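Local coordinates for periplasmic binding protein component of an ABC type zinc uptake transporter (Synechocystis sp., PDB 1PQ4) that binds zinc in the periplasm and probably hands it to the membrane components of an ABC-type zinc uptake transporter, at residues A[34-39]-A[267-272]. Residues are numbered along the deposited sequence; the frame is centred on the assembly and turned at random.
Sequences NDPHTY and DPLAAD. With ZN (zinc ion), chain C.
Leu269 sends one methyl, CD1, against the Pro36 ring at its CD atom. Leu269 CD1 lies 3.9 Å from Pro36 CD. The same methyl touches the backbone of Asn34, with Leu269 CD1 3.4 Å from Asn34 O. The contact is small and buried, about 95 Å² over both sides, and its side-chain part is apolar. Leu269 extends its branch with CD1 anti to CA (chi2 -173°), which carries that methyl out to the proline. Pro36 also packs against the next residue: its CG sits 3.9 Å above the plane of the His37 ring, offset toward the rim. His37 binds the zinc ion through NE2 at 1.9 Å. A water O lies 2.3 Å from the zinc and is its fourth ligand, after His37, His133 and His197. Each segment is shaped by an Asx turn. His37 N donates to Asp35 OD1 at 2.8 Å, from above the carboxylate plane. Leu269 N donates to Asp267 OD1 at 2.9 Å, also from above the plane, within a type I beta turn from Asp267 to Ala270. Trp135 NE1 makes a hydrogen bond to Pro268 O, which ties the turn to the loop that also carries the zinc ligand His133. The contact thus joins the loop after strand 24-28 to the loop after strand 262-266, beside the three-histidine zinc site in the cleft of a family 9 solute-binding protein.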
# COMPACT_ATOMS: atom_id res chain seq x y z
N ASN A 34 4.91 10.82 4.10
CA ASN A 34 6.33 10.57 3.83
C ASN A 34 6.54 9.38 2.87
O ASN A 34 5.70 8.47 2.81
CB ASN A 34 7.05 10.19 5.13
CG ASN A 34 7.31 11.38 6.05
OD1 ASN A 34 8.37 11.49 6.63
ND2 ASN A 34 6.33 12.27 6.17
N ASP A 35 7.65 9.37 2.14
CA ASP A 35 8.01 8.26 1.27
C ASP A 35 8.49 7.18 2.25
O ASP A 35 9.53 7.34 2.91
CB ASP A 35 9.12 8.68 0.30
CG ASP A 35 9.86 7.49 -0.32
OD1 ASP A 35 9.35 6.34 -0.29
OD2 ASP A 35 10.96 7.70 -0.87
N PRO A 36 7.75 6.04 2.36
CA PRO A 36 8.12 4.96 3.27
C PRO A 36 9.43 4.30 2.93
O PRO A 36 10.12 3.78 3.80
CB PRO A 36 6.93 3.98 3.16
CG PRO A 36 6.50 4.14 1.75
CD PRO A 36 6.62 5.63 1.49
N HIS A 37 9.78 4.30 1.65
CA HIS A 37 11.03 3.69 1.22
C HIS A 37 12.32 4.37 1.70
O HIS A 37 13.38 3.77 1.65
CB HIS A 37 11.04 3.60 -0.29
CG HIS A 37 9.83 2.92 -0.86
ND1 HIS A 37 9.67 1.55 -0.83
CD2 HIS A 37 8.73 3.42 -1.46
CE1 HIS A 37 8.52 1.23 -1.40
NE2 HIS A 37 7.93 2.35 -1.80
N THR A 38 12.26 5.62 2.12
CA THR A 38 13.45 6.30 2.58
C THR A 38 13.23 6.80 4.01
O THR A 38 14.03 7.56 4.53
CB THR A 38 13.81 7.51 1.69
OG1 THR A 38 12.74 8.46 1.69
CG2 THR A 38 14.10 7.06 0.27
N TYR A 39 12.14 6.38 4.64
CA TYR A 39 11.87 6.82 6.00
C TYR A 39 12.83 6.23 7.03
O TYR A 39 13.23 5.07 6.94
CB TYR A 39 10.46 6.41 6.44
CG TYR A 39 10.06 7.02 7.76
CD1 TYR A 39 9.83 8.39 7.86
CD2 TYR A 39 9.93 6.24 8.89
CE1 TYR A 39 9.48 8.97 9.07
CE2 TYR A 39 9.59 6.81 10.12
CZ TYR A 39 9.36 8.17 10.19
OH TYR A 39 9.01 8.75 11.38
N ASP A 267 -3.14 8.24 -3.54
CA ASP A 267 -2.44 8.17 -2.27
C ASP A 267 -2.28 6.69 -1.88
O ASP A 267 -3.23 6.07 -1.39
CB ASP A 267 -3.24 8.86 -1.18
CG ASP A 267 -2.47 8.95 0.11
OD1 ASP A 267 -1.38 8.31 0.21
OD2 ASP A 267 -2.97 9.64 1.02
N PRO A 268 -1.11 6.11 -2.12
CA PRO A 268 -0.96 4.69 -1.73
C PRO A 268 -0.95 4.46 -0.21
O PRO A 268 -1.11 3.33 0.25
CB PRO A 268 0.36 4.30 -2.40
CG PRO A 268 1.17 5.58 -2.29
CD PRO A 268 0.12 6.65 -2.73
N LEU A 269 -0.80 5.54 0.59
CA LEU A 269 -0.72 5.40 2.05
C LEU A 269 -1.93 5.91 2.81
O LEU A 269 -1.86 6.11 4.03
CB LEU A 269 0.53 6.12 2.64
CG LEU A 269 1.89 5.69 2.06
CD1 LEU A 269 3.04 6.36 2.88
CD2 LEU A 269 2.01 4.16 2.16
N ALA A 270 -3.03 6.11 2.12
CA ALA A 270 -4.26 6.57 2.78
C ALA A 270 -4.69 5.61 3.90
O ALA A 270 -4.71 4.39 3.69
CB ALA A 270 -5.40 6.70 1.75
N ALA A 271 -5.08 6.15 5.06
CA ALA A 271 -5.53 5.32 6.17
C ALA A 271 -6.98 4.86 5.95
O ALA A 271 -7.37 3.82 6.45
CB ALA A 271 -5.42 6.08 7.50
N ASP A 272 -7.75 5.62 5.18
CA ASP A 272 -9.20 5.32 4.92
C ASP A 272 -9.09 4.44 3.71
O ASP A 272 -9.54 4.77 2.62
CB ASP A 272 -9.91 6.67 4.64
CG ASP A 272 -11.43 6.55 4.58
OD1 ASP A 272 -12.01 5.68 5.25
OD2 ASP A 272 -12.06 7.37 3.87
ZN ZN C . 6.22 2.58 -2.68
O HOH W 1 4.48 3.43 -1.47